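Local coordinates for NigD-like protein (Bacteroides vulgatus ATCC 8482, PDB 3K6O), which is of unknown function but belongs to the NigD-like family, pairing an N-terminal OB domain with a C-terminal beta sandwich, at residues A150-R155 and K185-L190. Sequence-based numbering, arbitrary orientation.
Sequences AHLELR and KGIKVL
L190 lies beside E153, the two side chains pointing the same way on one face of a parallel strand pair. Its CD1 rests against the carboxylate end, 3.7 Å from E153 OE2. E153 CG stands beside its own backbone N (chi1 -45°), and from there the chain runs extended past the leucine. R155 approaches E153 side-on, and both NE and NH2 donate to OE1, NH2 at 2.8 Å in a salt bridge. E153 OE2 accepts a hydrogen bond from N139 ND2 of strand 133-139. An alanine at E153 would probably leave R155 without its charge partner and open a gap beside L190 CD1. Strands 149-157 and 186-191 are parallel neighbours in the C-terminal beta sandwich; strand 133-139 pairs antiparallel with 149-157 and strand 199-204 with 186-191. L152 lies on the other face, with A150, I187 and V189, its CD1 3.5 Å from I187 CD1. I187 CG1 is anti to the backbone N (chi1 -176°) and packs on A150 CB. L152 also touches L136 and V138. Its backbone joins the strands in both directions: L152 N donates to K188 O at 3.0 Å in an almost straight bond, and L190 N donates to L152 O. Before these come A150 N to G186 O and K188 N to A150 O; after them comes L154 N to L190 O. K188 lies alongside H151 on the face of E153, its CD 3.6 Å from H151 CE1, set obliquely to the ring. Both polar ends turn to D147: K188 NZ by a salt bridge to OD2, H151 NE2 by a hydrogen bond to OD1.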
ATOM      1  N   ALA A 150     -12.438   4.057 -12.071  1.00 35.07           N
ATOM      2  CA  ALA A 150     -11.380   3.154 -12.445  1.00 34.59           C
ATOM      3  C   ALA A 150     -11.804   1.753 -12.025  1.00 34.04           C
ATOM      4  O   ALA A 150     -12.256   1.574 -10.912  1.00 34.03           O
ATOM      5  CB  ALA A 150     -10.089   3.541 -11.714  1.00 34.40           C
ATOM      6  N   HIS A 151     -11.611   0.770 -12.901  1.00 32.81           N
ATOM      7  CA  HIS A 151     -11.844  -0.624 -12.590  1.00 32.41           C
ATOM      8  C   HIS A 151     -10.556  -1.478 -12.655  1.00 31.30           C
ATOM      9  O   HIS A 151      -9.947  -1.646 -13.723  1.00 31.29           O
ATOM     10  CB  HIS A 151     -12.893  -1.184 -13.549  1.00 32.02           C
ATOM     11  CG  HIS A 151     -14.196  -0.459 -13.494  1.00 34.59           C
ATOM     12  ND1 HIS A 151     -15.301  -0.955 -12.829  1.00 36.48           N
ATOM     13  CD2 HIS A 151     -14.574   0.736 -14.018  1.00 36.46           C
ATOM     14  CE1 HIS A 151     -16.303  -0.105 -12.961  1.00 37.38           C
ATOM     15  NE2 HIS A 151     -15.892   0.928 -13.674  1.00 36.36           N
ATOM     16  N   LEU A 152     -10.161  -1.995 -11.494  1.00 30.30           N
ATOM     17  CA  LEU A 152      -8.946  -2.804 -11.299  1.00 29.59           C
ATOM     18  C   LEU A 152      -9.313  -4.106 -10.590  1.00 29.43           C
ATOM     19  O   LEU A 152     -10.397  -4.215  -9.930  1.00 29.31           O
ATOM     20  CB  LEU A 152      -7.924  -2.034 -10.446  1.00 28.09           C
ATOM     21  CG  LEU A 152      -7.468  -0.709 -11.011  1.00 30.32           C
ATOM     22  CD1 LEU A 152      -6.574   0.088 -10.019  1.00 27.69           C
ATOM     23  CD2 LEU A 152      -6.831  -0.842 -12.399  1.00 27.61           C
ATOM     24  N   GLU A 153      -8.413  -5.089 -10.668  1.00 29.59           N
ATOM     25  CA  GLU A 153      -8.668  -6.339  -9.966  1.00 29.29           C
ATOM     26  C   GLU A 153      -7.450  -6.771  -9.219  1.00 29.57           C
ATOM     27  O   GLU A 153      -6.336  -6.640  -9.706  1.00 29.83           O
ATOM     28  CB  GLU A 153      -9.128  -7.446 -10.931  1.00 29.24           C
ATOM     29  CG  GLU A 153     -10.196  -7.019 -11.954  1.00 31.16           C
ATOM     30  CD  GLU A 153     -10.702  -8.192 -12.818  1.00 31.92           C
ATOM     31  OE1 GLU A 153     -10.239  -9.338 -12.569  1.00 31.24           O
ATOM     32  OE2 GLU A 153     -11.531  -7.949 -13.737  1.00 31.73           O
ATOM     33  N   LEU A 154      -7.660  -7.281  -8.020  1.00 29.27           N
ATOM     34  CA  LEU A 154      -6.584  -7.880  -7.267  1.00 29.73           C
ATOM     35  C   LEU A 154      -6.609  -9.370  -7.567  1.00 29.50           C
ATOM     36  O   LEU A 154      -7.646  -9.997  -7.456  1.00 29.90           O
ATOM     37  CB  LEU A 154      -6.754  -7.695  -5.765  1.00 30.14           C
ATOM     38  CG  LEU A 154      -6.221  -6.494  -4.994  1.00 34.34           C
ATOM     39  CD1 LEU A 154      -6.583  -6.781  -3.513  1.00 38.39           C
ATOM     40  CD2 LEU A 154      -4.723  -6.242  -5.187  1.00 32.73           C
ATOM     41  N   ARG A 155      -5.460  -9.911  -7.936  1.00 29.15           N
ATOM     42  CA  ARG A 155      -5.324 -11.291  -8.331  1.00 29.86           C
ATOM     43  C   ARG A 155      -4.252 -11.938  -7.448  1.00 29.62           C
ATOM     44  O   ARG A 155      -3.100 -11.495  -7.450  1.00 30.37           O
ATOM     45  CB  ARG A 155      -4.938 -11.346  -9.815  1.00 29.69           C
ATOM     46  CG  ARG A 155      -5.986 -10.756 -10.756  1.00 29.88           C
ATOM     47  CD  ARG A 155      -7.287 -11.564 -10.634  1.00 32.21           C
ATOM     48  NE  ARG A 155      -8.253 -11.334 -11.724  1.00 32.88           N
ATOM     49  CZ  ARG A 155      -8.462 -12.136 -12.763  1.00 30.74           C
ATOM     50  NH1 ARG A 155      -7.784 -13.269 -12.937  1.00 33.15           N
ATOM     51  NH2 ARG A 155      -9.413 -11.825 -13.617  1.00 32.16           N
ATOM     52  N   LYS A 185     -14.200   9.406 -10.850  1.00 35.01           N
ATOM     53  CA  LYS A 185     -15.153   9.489  -9.750  1.00 35.06           C
ATOM     54  C   LYS A 185     -14.729   8.625  -8.553  1.00 33.80           C
ATOM     55  O   LYS A 185     -15.256   8.795  -7.442  1.00 31.90           O
ATOM     56  CB  LYS A 185     -16.523   9.012 -10.224  1.00 35.72           C
ATOM     57  CG  LYS A 185     -17.257   9.963 -11.159  1.00 40.68           C
ATOM     58  CD  LYS A 185     -18.690   9.400 -11.441  1.00 45.46           C
ATOM     59  CE  LYS A 185     -19.497  10.284 -12.413  1.00 48.95           C
ATOM     60  NZ  LYS A 185     -21.016  10.114 -12.291  1.00 51.77           N
ATOM     61  N   GLY A 186     -13.822   7.675  -8.803  1.00 32.93           N
ATOM     62  CA  GLY A 186     -13.345   6.757  -7.766  1.00 32.69           C
ATOM     63  C   GLY A 186     -12.749   5.494  -8.362  1.00 32.09           C
ATOM     64  O   GLY A 186     -12.490   5.434  -9.542  1.00 32.06           O
ATOM     65  N   ILE A 187     -12.541   4.486  -7.536  1.00 32.05           N
ATOM     66  CA  ILE A 187     -11.928   3.258  -7.973  1.00 32.62           C
ATOM     67  C   ILE A 187     -12.713   2.081  -7.435  1.00 32.05           C
ATOM     68  O   ILE A 187     -13.218   2.120  -6.317  1.00 33.24           O
ATOM     69  CB  ILE A 187     -10.451   3.211  -7.546  1.00 34.12           C
ATOM     70  CG1 ILE A 187      -9.751   1.994  -8.058  1.00 34.89           C
ATOM     71  CG2 ILE A 187     -10.261   3.192  -6.013  1.00 33.11           C
ATOM     72  CD1 ILE A 187      -8.252   2.068  -7.610  1.00 39.42           C
ATOM     73  N   LYS A 188     -12.839   1.061  -8.263  1.00 31.34           N
ATOM     74  CA  LYS A 188     -13.502  -0.195  -7.906  1.00 30.90           C
ATOM     75  C   LYS A 188     -12.491  -1.319  -8.054  1.00 29.91           C
ATOM     76  O   LYS A 188     -11.823  -1.422  -9.090  1.00 30.31           O
ATOM     77  CB  LYS A 188     -14.688  -0.426  -8.815  1.00 30.86           C
ATOM     78  CG  LYS A 188     -15.780   0.629  -8.686  1.00 33.71           C
ATOM     79  CD  LYS A 188     -17.058   0.268  -9.457  1.00 35.55           C
ATOM     80  CE  LYS A 188     -18.203   1.296  -9.195  1.00 37.43           C
ATOM     81  NZ  LYS A 188     -19.433   1.019 -10.019  1.00 36.64           N
ATOM     82  N   VAL A 189     -12.349  -2.126  -7.009  1.00 29.27           N
ATOM     83  CA  VAL A 189     -11.372  -3.181  -6.959  1.00 29.89           C
ATOM     84  C   VAL A 189     -12.024  -4.557  -6.703  1.00 29.91           C
ATOM     85  O   VAL A 189     -12.645  -4.766  -5.663  1.00 29.45           O
ATOM     86  CB  VAL A 189     -10.306  -2.931  -5.873  1.00 31.19           C
ATOM     87  CG1 VAL A 189      -9.245  -4.089  -5.864  1.00 30.33           C
ATOM     88  CG2 VAL A 189      -9.632  -1.552  -6.087  1.00 29.24           C
ATOM     89  N   LEU A 190     -11.884  -5.470  -7.662  1.00 29.72           N
ATOM     90  CA  LEU A 190     -12.471  -6.801  -7.552  1.00 30.34           C
ATOM     91  C   LEU A 190     -11.540  -7.746  -6.803  1.00 30.11           C
ATOM     92  O   LEU A 190     -10.330  -7.801  -7.077  1.00 29.40           O
ATOM     93  CB  LEU A 190     -12.774  -7.410  -8.936  1.00 31.26           C
ATOM     94  CG  LEU A 190     -14.093  -7.034  -9.621  1.00 33.78           C
ATOM     95  CD1 LEU A 190     -14.055  -7.403 -11.106  1.00 32.52           C
ATOM     96  CD2 LEU A 190     -15.335  -7.698  -8.946  1.00 34.62           C
TER